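Local coordinates for ParB domain protein nuclease (PDB 5K5D) that probably takes part in DNA partition in an archaeon through its ParB-type N-terminal domain, and may act as a nuclease, at residues N33-L38 and L66-K71; D54-L59 and D83-Q88; L171-I176 and R193-L198. The protein carries 4 engineered substitutions. One frame throughout, in Å; residues are numbered along the deposited sequence.

Contact 1 of 3, residues N33-L38 and L66-K71; sequences NSREDL and LDIMKK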
loop_
_atom_site.group_PDB
_atom_site.type_symbol
_atom_site.label_atom_id
_atom_site.label_comp_id
_atom_site.label_asym_id
_atom_site.label_seq_id
_atom_site.Cartn_x
_atom_site.Cartn_y
_atom_site.Cartn_z
ATOM N N ASN B 33 -14.695 2.960 -4.009
ATOM C CA ASN B 33 -16.121 3.086 -4.309
ATOM C C ASN B 33 -16.969 1.993 -3.670
ATOM O O ASN B 33 -18.026 1.636 -4.187
ATOM C CB ASN B 33 -16.353 3.097 -5.825
ATOM C CG ASN B 33 -15.684 4.273 -6.510
ATOM O OD1 ASN B 33 -15.415 5.301 -5.883
ATOM N ND2 ASN B 33 -15.412 4.132 -7.804
ATOM N N SER B 34 -16.508 1.469 -2.540
ATOM C CA SER B 34 -17.162 0.319 -1.927
ATOM C C SER B 34 -18.165 0.705 -0.845
ATOM O O SER B 34 -18.785 -0.169 -0.237
ATOM C CB SER B 34 -16.123 -0.643 -1.351
ATOM O OG SER B 34 -15.484 -0.087 -0.213
ATOM N N ARG B 35 -18.331 2.006 -0.608
ATOM C CA ARG B 35 -19.215 2.461 0.465
ATOM C C ARG B 35 -20.656 1.986 0.296
ATOM O O ARG B 35 -21.215 1.366 1.199
ATOM C CB ARG B 35 -19.186 3.980 0.633
ATOM C CG ARG B 35 -19.993 4.434 1.846
ATOM C CD ARG B 35 -20.013 5.940 2.029
ATOM N NE ARG B 35 -20.710 6.305 3.261
ATOM C CZ ARG B 35 -20.103 6.584 4.412
ATOM N NH1 ARG B 35 -18.780 6.553 4.492
ATOM N NH2 ARG B 35 -20.821 6.901 5.482
ATOM N N GLU B 36 -21.262 2.285 -0.846
ATOM C CA GLU B 36 -22.643 1.872 -1.087
ATOM C C GLU B 36 -22.756 0.350 -1.020
ATOM O O GLU B 36 -23.793 -0.194 -0.633
ATOM C CB GLU B 36 -23.147 2.405 -2.433
ATOM C CG GLU B 36 -23.178 3.925 -2.512
ATOM C CD GLU B 36 -23.588 4.439 -3.881
ATOM O OE1 GLU B 36 -24.134 3.645 -4.678
ATOM O OE2 GLU B 36 -23.360 5.637 -4.160
ATOM N N ASP B 37 -21.674 -0.331 -1.381
ATOM C CA ASP B 37 -21.629 -1.785 -1.314
ATOM C C ASP B 37 -21.897 -2.287 0.106
ATOM O O ASP B 37 -22.910 -2.946 0.353
ATOM C CB ASP B 37 -20.285 -2.310 -1.831
ATOM C CG ASP B 37 -19.960 -1.804 -3.229
ATOM O OD1 ASP B 37 -20.099 -0.584 -3.473
ATOM O OD2 ASP B 37 -19.568 -2.628 -4.084
ATOM N N LEU B 38 -21.004 -1.975 1.043
ATOM C CA LEU B 38 -21.214 -2.403 2.426
ATOM C C LEU B 38 -22.161 -1.471 3.179
ATOM O O LEU B 38 -22.212 -1.473 4.410
ATOM C CB LEU B 38 -19.894 -2.599 3.189
ATOM C CG LEU B 38 -18.741 -1.590 3.153
ATOM C CD1 LEU B 38 -17.692 -1.982 2.117
ATOM C CD2 LEU B 38 -19.231 -0.171 2.936
ATOM N N LEU B 66 -18.148 1.268 10.300
ATOM C CA LEU B 66 -18.553 1.871 11.564
ATOM C C LEU B 66 -19.305 3.176 11.323
ATOM O O LEU B 66 -20.311 3.455 11.980
ATOM C CB LEU B 66 -17.347 2.128 12.473
ATOM C CG LEU B 66 -17.728 2.776 13.809
ATOM C CD1 LEU B 66 -18.619 1.849 14.620
ATOM C CD2 LEU B 66 -16.507 3.182 14.617
ATOM N N ASP B 67 -18.809 3.975 10.382
ATOM C CA ASP B 67 -19.426 5.259 10.074
ATOM C C ASP B 67 -20.851 5.080 9.547
ATOM O O ASP B 67 -21.772 5.800 9.941
ATOM C CB ASP B 67 -18.578 6.038 9.064
ATOM C CG ASP B 67 -19.158 7.406 8.755
ATOM O OD1 ASP B 67 -18.941 8.341 9.556
ATOM O OD2 ASP B 67 -19.836 7.546 7.715
ATOM N N ILE B 68 -21.021 4.112 8.655
ATOM C CA ILE B 68 -22.333 3.785 8.118
ATOM C C ILE B 68 -23.295 3.363 9.232
ATOM O O ILE B 68 -24.419 3.856 9.313
ATOM C CB ILE B 68 -22.228 2.668 7.072
ATOM C CG1 ILE B 68 -21.280 3.101 5.948
ATOM C CG2 ILE B 68 -23.602 2.305 6.535
ATOM C CD1 ILE B 68 -21.003 2.028 4.920
HETATM N N MSE B 69 -22.839 2.464 10.097
HETATM C CA MSE B 69 -23.673 1.941 11.173
HETATM C C MSE B 69 -24.064 3.029 12.162
HETATM O O MSE B 69 -25.157 3.006 12.731
HETATM C CB MSE B 69 -22.946 0.816 11.909
HETATM C CG MSE B 69 -22.774 -0.447 11.090
HETATM SE SE MSE B 69 -22.044 -1.888 12.174
HETATM C CE MSE B 69 -20.263 -1.156 12.463
ATOM N N LYS B 70 -23.152 3.970 12.373
ATOM C CA LYS B 70 -23.409 5.105 13.239
ATOM C C LYS B 70 -24.573 5.916 12.665
ATOM O O LYS B 70 -25.468 6.343 13.397
ATOM C CB LYS B 70 -22.158 5.977 13.345
ATOM C CG LYS B 70 -21.868 6.496 14.741
ATOM C CD LYS B 70 -21.100 5.473 15.559
ATOM C CE LYS B 70 -19.626 5.452 15.183
ATOM N NZ LYS B 70 -18.890 6.644 15.697
ATOM N N LYS B 71 -24.557 6.109 11.348
ATOM C CA LYS B 71 -25.596 6.875 10.663
ATOM C C LYS B 71 -26.899 6.089 10.484
ATOM O O LYS B 71 -27.968 6.678 10.345
ATOM C CB LYS B 71 -25.087 7.383 9.309
ATOM C CG LYS B 71 -24.018 8.457 9.430
ATOM C CD LYS B 71 -23.290 8.668 8.117
ATOM C CE LYS B 71 -22.207 9.725 8.263
ATOM N NZ LYS B 71 -21.528 10.006 6.967
#
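Arg35, close to the start of helix 37-45, meets Asp67 and Lys71 of helix 63-71 in a salt-bridge network at the surface of the ParB-like N-terminal domain. Its CG lies anti to the backbone N (chi1 -174°), and from there the chain runs extended to NE. The guanidinium plane holds Asp67 OD2, which takes a nearly straight bond from Arg35 NH2 (2.5 Å, N-H...O 172°) almost in line with its own C-O bond. The two side chains cross at about a right angle, and the carboxylate is turned 67° from the guanidinium. Lys71 NZ reaches the same Asp67 OD2 at 3.1 Å through the syn lone pair. One oxygen thus holds two cations, and Arg35 NH2 and Lys71 NZ come within 3.5 Å of each other, a repulsion the shared carboxylate probably offsets. Ile68 slides past Arg35 in the opposite direction, placing CG1 over one guanidinium face, toward its rim. An alanine at Arg35 would probably leave Asp67 with only Lys71 of these two cations and take away the guanidinium face that Ile68 CG1 packs on. Leu38 crosses Ile68 at about a right angle, its CD2 3.5 Å from Ile68 CD1.

Contact 2 of 3, residues D54-L59 and D83-Q88; sequences DRNYVL and DFDSQQ
Asp54 and Ser86 meet with similar first torsions: Asp54 CG (chi1 77°) and Ser86 OG (chi1 69°) each sit between their own backbone N and carbonyl carbon. Asp54 OD2 is gripped twice, by Ser86 OG at 2.7 Å and by Ser86 N at 3.1 Å. Both donors come on the anti side of the oxygen, from opposite faces of the carboxylate plane, which should limit its rotation. The other oxygen, Asp54 OD1, serves its own loop, taking Val58 N at 2.9 Å from above the carboxylate plane. This buried carboxylate thus spans the type I turn from Asp54 to Tyr57, which also has its own backbone bond from Tyr57 N to Asp54 O, and ties it to the 83-88 segment. Beside it, Arg55 N gives a nearly straight bond to Phe84 O (3.2 Å).

The Arg55 side chain bends at chi3 (60°), which turns NE; one guanidinium face lies over Phe84 CA and Asp85 N, both toward its rim. Arg55 NH1 makes a salt bridge to Asp83 OD1 at 3.1 Å, in the plane of the guanidinium but well above that of the carboxylate. Asp85 crosses Arg55 at about a right angle; a water donates to Asp85 OD2 at 2.7 Å and has a weak link to Arg55 NH2. Asp85 OD1 accepts from Gln87 N at 2.9 Å, closing an Asx turn. In the ParB-like N-terminal domain this joins the turn of the beta hairpin of strands 51-53 and 59-61 to the loop that leads from the adjacent strand 76-82 into helix 90-99.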
loop_
_atom_site.group_PDB
_atom_site.type_symbol
_atom_site.label_atom_id
_atom_site.label_comp_id
_atom_site.label_asym_id
_atom_site.label_seq_id
_atom_site.Cartn_x
_atom_site.Cartn_y
_atom_site.Cartn_z
ATOM N N ASP B 54 -8.472 -3.580 18.844
ATOM C CA ASP B 54 -7.457 -4.098 19.746
ATOM C C ASP B 54 -7.993 -4.211 21.173
ATOM O O ASP B 54 -9.191 -4.061 21.422
ATOM C CB ASP B 54 -6.183 -3.244 19.700
ATOM C CG ASP B 54 -6.320 -1.935 20.462
ATOM O OD1 ASP B 54 -7.368 -1.703 21.111
ATOM O OD2 ASP B 54 -5.358 -1.139 20.423
ATOM N N ARG B 55 -7.083 -4.477 22.100
ATOM C CA ARG B 55 -7.416 -4.682 23.500
ATOM C C ARG B 55 -8.173 -3.502 24.106
ATOM O O ARG B 55 -9.125 -3.688 24.857
ATOM C CB ARG B 55 -6.123 -4.927 24.275
ATOM C CG ARG B 55 -6.312 -5.529 25.637
ATOM C CD ARG B 55 -5.084 -6.343 26.004
ATOM N NE ARG B 55 -3.868 -5.537 26.039
ATOM C CZ ARG B 55 -2.658 -6.006 25.754
ATOM N NH1 ARG B 55 -2.506 -7.271 25.393
ATOM N NH2 ARG B 55 -1.601 -5.210 25.822
ATOM N N ASN B 56 -7.746 -2.289 23.777
ATOM C CA ASN B 56 -8.362 -1.089 24.332
ATOM C C ASN B 56 -9.448 -0.521 23.427
ATOM O O ASN B 56 -9.830 0.642 23.554
ATOM C CB ASN B 56 -7.306 -0.010 24.580
ATOM C CG ASN B 56 -6.233 -0.457 25.553
ATOM O OD1 ASN B 56 -6.522 -1.121 26.549
ATOM N ND2 ASN B 56 -4.985 -0.113 25.255
ATOM N N TYR B 57 -9.939 -1.348 22.512
ATOM C CA TYR B 57 -11.078 -0.978 21.680
ATOM C C TYR B 57 -10.729 0.135 20.700
ATOM O O TYR B 57 -11.582 0.928 20.304
ATOM C CB TYR B 57 -12.283 -0.618 22.554
ATOM C CG TYR B 57 -12.701 -1.767 23.446
ATOM C CD1 TYR B 57 -12.235 -1.866 24.752
ATOM C CD2 TYR B 57 -13.530 -2.774 22.968
ATOM C CE1 TYR B 57 -12.600 -2.924 25.560
ATOM C CE2 TYR B 57 -13.900 -3.835 23.768
ATOM C CZ TYR B 57 -13.431 -3.908 25.062
ATOM O OH TYR B 57 -13.796 -4.967 25.858
ATOM N N VAL B 58 -9.458 0.186 20.319
ATOM C CA VAL B 58 -9.022 1.031 19.223
ATOM C C VAL B 58 -9.356 0.320 17.917
ATOM O O VAL B 58 -8.916 -0.809 17.681
ATOM C CB VAL B 58 -7.503 1.316 19.287
ATOM C CG1 VAL B 58 -7.039 2.042 18.035
ATOM C CG2 VAL B 58 -7.161 2.116 20.529
ATOM N N LEU B 59 -10.153 0.980 17.083
ATOM C CA LEU B 59 -10.559 0.436 15.797
ATOM C C LEU B 59 -9.338 0.258 14.898
ATOM O O LEU B 59 -8.558 1.189 14.693
ATOM C CB LEU B 59 -11.556 1.383 15.128
ATOM C CG LEU B 59 -12.774 0.791 14.416
ATOM C CD1 LEU B 59 -13.009 1.506 13.093
ATOM C CD2 LEU B 59 -12.619 -0.702 14.199
ATOM N N ASP B 83 -5.893 -9.427 21.441
ATOM C CA ASP B 83 -5.213 -9.254 22.711
ATOM C C ASP B 83 -3.844 -8.606 22.557
ATOM O O ASP B 83 -2.825 -9.181 22.924
ATOM C CB ASP B 83 -5.079 -10.593 23.428
ATOM C CG ASP B 83 -4.471 -10.449 24.803
ATOM O OD1 ASP B 83 -4.772 -9.439 25.471
ATOM O OD2 ASP B 83 -3.689 -11.335 25.208
ATOM N N PHE B 84 -3.827 -7.402 22.010
ATOM C CA PHE B 84 -2.586 -6.653 21.901
ATOM C C PHE B 84 -2.886 -5.164 21.874
ATOM O O PHE B 84 -3.992 -4.752 21.528
ATOM C CB PHE B 84 -1.799 -7.068 20.657
ATOM C CG PHE B 84 -2.335 -6.491 19.377
ATOM C CD1 PHE B 84 -3.322 -7.152 18.663
ATOM C CD2 PHE B 84 -1.843 -5.296 18.884
ATOM C CE1 PHE B 84 -3.812 -6.629 17.484
ATOM C CE2 PHE B 84 -2.329 -4.767 17.704
ATOM C CZ PHE B 84 -3.316 -5.436 17.005
ATOM N N ASP B 85 -1.902 -4.366 22.264
ATOM C CA ASP B 85 -2.044 -2.921 22.286
ATOM C C ASP B 85 -1.492 -2.361 20.983
ATOM O O ASP B 85 -0.283 -2.383 20.753
ATOM C CB ASP B 85 -1.292 -2.342 23.485
ATOM C CG ASP B 85 -1.616 -0.888 23.732
ATOM O OD1 ASP B 85 -1.860 -0.152 22.753
ATOM O OD2 ASP B 85 -1.631 -0.480 24.914
ATOM N N SER B 86 -2.386 -1.872 20.129
ATOM C CA SER B 86 -1.999 -1.362 18.818
ATOM C C SER B 86 -1.066 -0.164 18.932
ATOM O O SER B 86 -0.317 0.135 18.003
ATOM C CB SER B 86 -3.233 -0.966 18.010
ATOM O OG SER B 86 -3.854 0.180 18.566
ATOM N N GLN B 87 -1.118 0.521 20.072
ATOM C CA GLN B 87 -0.279 1.697 20.292
ATOM C C GLN B 87 1.149 1.310 20.656
ATOM O O GLN B 87 2.044 2.153 20.663
ATOM C CB GLN B 87 -0.876 2.607 21.368
ATOM C CG GLN B 87 -2.210 3.232 20.983
ATOM C CD GLN B 87 -2.107 4.138 19.766
ATOM O OE1 GLN B 87 -2.793 3.929 18.762
ATOM N NE2 GLN B 87 -1.252 5.155 19.851
ATOM N N GLN B 88 1.356 0.032 20.955
ATOM C CA GLN B 88 2.686 -0.469 21.272
ATOM C C GLN B 88 3.154 -1.491 20.242
ATOM O O GLN B 88 4.316 -1.484 19.834
ATOM C CB GLN B 88 2.720 -1.067 22.678
ATOM C CG GLN B 88 2.495 -0.047 23.784
ATOM C CD GLN B 88 2.771 -0.613 25.161
ATOM O OE1 GLN B 88 3.923 -0.702 25.588
ATOM N NE2 GLN B 88 1.714 -1.003 25.864
HETATM O O HOH W 1 -2.519 -2.049 26.982
#

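Contact 3 of 3, residues L171-I176 and R193-L198; sequences LEYERI and RKMAIL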
loop_
_atom_site.group_PDB
_atom_site.type_symbol
_atom_site.label_atom_id
_atom_site.label_comp_id
_atom_site.label_asym_id
_atom_site.label_seq_id
_atom_site.Cartn_x
_atom_site.Cartn_y
_atom_site.Cartn_z
ATOM N N LEU B 171 16.267 -5.781 -1.547
ATOM C CA LEU B 171 16.151 -7.182 -1.175
ATOM C C LEU B 171 15.348 -7.339 0.107
ATOM O O LEU B 171 14.385 -8.101 0.156
ATOM C CB LEU B 171 17.531 -7.812 -1.009
ATOM C CG LEU B 171 17.527 -9.320 -0.760
ATOM C CD1 LEU B 171 16.849 -10.052 -1.911
ATOM C CD2 LEU B 171 18.947 -9.822 -0.560
ATOM N N GLU B 172 15.748 -6.611 1.143
ATOM C CA GLU B 172 15.064 -6.672 2.426
ATOM C C GLU B 172 13.601 -6.293 2.248
ATOM O O GLU B 172 12.710 -6.979 2.751
ATOM C CB GLU B 172 15.741 -5.748 3.438
ATOM C CG GLU B 172 17.252 -5.930 3.519
ATOM C CD GLU B 172 17.931 -4.861 4.360
ATOM O OE1 GLU B 172 18.104 -3.729 3.859
ATOM O OE2 GLU B 172 18.296 -5.152 5.520
ATOM N N TYR B 173 13.358 -5.204 1.520
ATOM C CA TYR B 173 11.999 -4.745 1.244
ATOM C C TYR B 173 11.182 -5.823 0.532
ATOM O O TYR B 173 10.017 -6.047 0.858
ATOM C CB TYR B 173 12.010 -3.465 0.407
ATOM C CG TYR B 173 10.683 -2.737 0.393
ATOM C CD1 TYR B 173 9.765 -2.935 -0.633
ATOM C CD2 TYR B 173 10.346 -1.852 1.409
ATOM C CE1 TYR B 173 8.550 -2.267 -0.645
ATOM C CE2 TYR B 173 9.136 -1.182 1.409
ATOM C CZ TYR B 173 8.243 -1.393 0.381
ATOM O OH TYR B 173 7.042 -0.723 0.388
ATOM N N GLU B 174 11.795 -6.484 -0.442
ATOM C CA GLU B 174 11.119 -7.541 -1.180
ATOM C C GLU B 174 10.782 -8.728 -0.283
ATOM O O GLU B 174 9.714 -9.327 -0.411
ATOM C CB GLU B 174 11.973 -8.007 -2.359
ATOM C CG GLU B 174 11.332 -9.104 -3.183
ATOM C CD GLU B 174 12.257 -9.624 -4.266
ATOM O OE1 GLU B 174 12.343 -10.860 -4.433
ATOM O OE2 GLU B 174 12.897 -8.796 -4.946
ATOM N N ARG B 175 11.696 -9.073 0.617
ATOM C CA ARG B 175 11.473 -10.196 1.517
ATOM C C ARG B 175 10.315 -9.868 2.444
ATOM O O ARG B 175 9.522 -10.739 2.805
ATOM C CB ARG B 175 12.735 -10.511 2.323
ATOM C CG ARG B 175 12.691 -10.043 3.772
ATOM C CD ARG B 175 13.988 -10.366 4.506
ATOM N NE ARG B 175 15.160 -9.868 3.789
ATOM C CZ ARG B 175 16.255 -9.396 4.377
ATOM N NH1 ARG B 175 16.332 -9.347 5.699
ATOM N NH2 ARG B 175 17.272 -8.969 3.641
ATOM N N ILE B 176 10.223 -8.597 2.822
ATOM C CA ILE B 176 9.131 -8.127 3.659
ATOM C C ILE B 176 7.793 -8.307 2.949
ATOM O O ILE B 176 6.814 -8.738 3.554
ATOM C CB ILE B 176 9.326 -6.655 4.049
ATOM C CG1 ILE B 176 10.497 -6.530 5.025
ATOM C CG2 ILE B 176 8.055 -6.095 4.652
ATOM C CD1 ILE B 176 10.624 -5.169 5.660
ATOM N N ARG B 193 8.637 -8.204 -6.956
ATOM C CA ARG B 193 10.031 -7.903 -7.229
ATOM C C ARG B 193 10.133 -6.611 -8.023
ATOM O O ARG B 193 11.009 -5.782 -7.770
ATOM C CB ARG B 193 10.691 -9.058 -7.979
ATOM C CG ARG B 193 12.187 -8.899 -8.129
ATOM C CD ARG B 193 12.813 -10.120 -8.769
ATOM N NE ARG B 193 14.205 -9.870 -9.120
ATOM C CZ ARG B 193 14.594 -9.338 -10.273
ATOM N NH1 ARG B 193 13.691 -9.004 -11.187
ATOM N NH2 ARG B 193 15.882 -9.139 -10.512
ATOM N N LYS B 194 9.224 -6.449 -8.982
ATOM C CA LYS B 194 9.126 -5.220 -9.757
ATOM C C LYS B 194 8.847 -4.049 -8.834
ATOM O O LYS B 194 9.487 -3.004 -8.930
ATOM C CB LYS B 194 8.003 -5.321 -10.793
ATOM C CG LYS B 194 8.347 -6.134 -12.021
ATOM C CD LYS B 194 7.117 -6.328 -12.890
ATOM C CE LYS B 194 7.438 -7.127 -14.145
ATOM N NZ LYS B 194 6.200 -7.531 -14.871
HETATM N N MSE B 195 7.879 -4.228 -7.942
HETATM C CA MSE B 195 7.496 -3.163 -7.029
HETATM C C MSE B 195 8.644 -2.821 -6.092
HETATM O O MSE B 195 8.912 -1.648 -5.834
HETATM C CB MSE B 195 6.249 -3.545 -6.232
HETATM C CG MSE B 195 5.539 -2.342 -5.625
HETATM SE SE MSE B 195 5.679 -2.216 -3.684
HETATM C CE MSE B 195 4.306 -3.509 -3.215
ATOM N N ALA B 196 9.327 -3.851 -5.598
ATOM C CA ALA B 196 10.431 -3.661 -4.664
ATOM C C ALA B 196 11.577 -2.879 -5.298
ATOM O O ALA B 196 12.127 -1.961 -4.686
ATOM C CB ALA B 196 10.921 -5.000 -4.136
ATOM N N ILE B 197 11.930 -3.243 -6.529
ATOM C CA ILE B 197 12.991 -2.549 -7.254
ATOM C C ILE B 197 12.629 -1.091 -7.527
ATOM O O ILE B 197 13.459 -0.196 -7.376
ATOM C CB ILE B 197 13.320 -3.251 -8.580
ATOM C CG1 ILE B 197 13.892 -4.642 -8.301
ATOM C CG2 ILE B 197 14.303 -2.421 -9.394
ATOM C CD1 ILE B 197 14.294 -5.399 -9.540
ATOM N N LEU B 198 11.387 -0.850 -7.929
ATOM C CA LEU B 198 10.942 0.509 -8.182
ATOM C C LEU B 198 10.899 1.296 -6.879
ATOM O O LEU B 198 11.297 2.455 -6.833
ATOM C CB LEU B 198 9.560 0.524 -8.845
ATOM C CG LEU B 198 9.409 -0.162 -10.204
ATOM C CD1 LEU B 198 8.006 0.047 -10.746
ATOM C CD2 LEU B 198 10.448 0.340 -11.191
#
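Tyr173 and Glu174 pack against Ala196, with Met195 and Arg193 to its sides, in a largely buried helix-to-helix contact between two successive helices of the chain, 170-180 and 189-201. The short segments run in roughly opposing directions, 141° apart, and their axes approach to 8.8 Å. The alanine allows the backbones in: Glu174 CA and Ala196 CA are 5.3 Å apart, and Glu174 CB rests 3.6 Å from Ala196 CB.

Glu174 sends CG anti to the backbone N (chi1 -180°) and stays extended beyond it, so that the carboxylate comes up against the aliphatic part of Arg193. Its OE2 is 3.3 Å from Arg193 CG. Glu174 OE2 lies 4.5 Å from Arg193 NE, well out of the guanidinium plane, with no N-H pointing at it. The carboxylate and guanidinium planes are 80° apart, and any attraction here is of charges alone.

On the other flank the Tyr173 ring packs on helix 189-201. Its CD1 is 4.1 Å from Ala196 CA, while Met195, a selenomethionine bent at chi2, brings SE to the ring edge, 4.2 Å from Tyr173 CE1. The two side chains pass at an oblique angle. The phenol end is held by a third helix, since Tyr173 OH is hydrogen-bonded to Asp121.

Both helices touch helix 109-128, through Tyr173 on Gln117 and Ala120 and Met195 on Phe116. Lys194, Ile197 and Leu198 of helix 189-201 pack on helix 218-230, with a salt bridge from Lys194 to Asp219, while helix 170-180 follows directly on strand 167-169.

In the fold
Contacts 1 and 2 belong to the same ParB-like N-terminal domain, and their segments alternate along the chain. Their centres are about 23 Å apart, yet they touch through packing of Leu66 CD2 on Leu59 CD1 at 4.2 Å, which joins helix 63-71 to the start of strand 59-61. Contact 3 comes later in the chain, among helices. Its centre is about 34 Å from that of contact 1, on the opposite side of the chain's centre, and about 29 Å from that of contact 2; nearest atoms are about 20 Å and 16 Å away. A bound citric acid, probably from the crystallisation liquor, lies about 5 Å from the Leu38 side chain of contact 1.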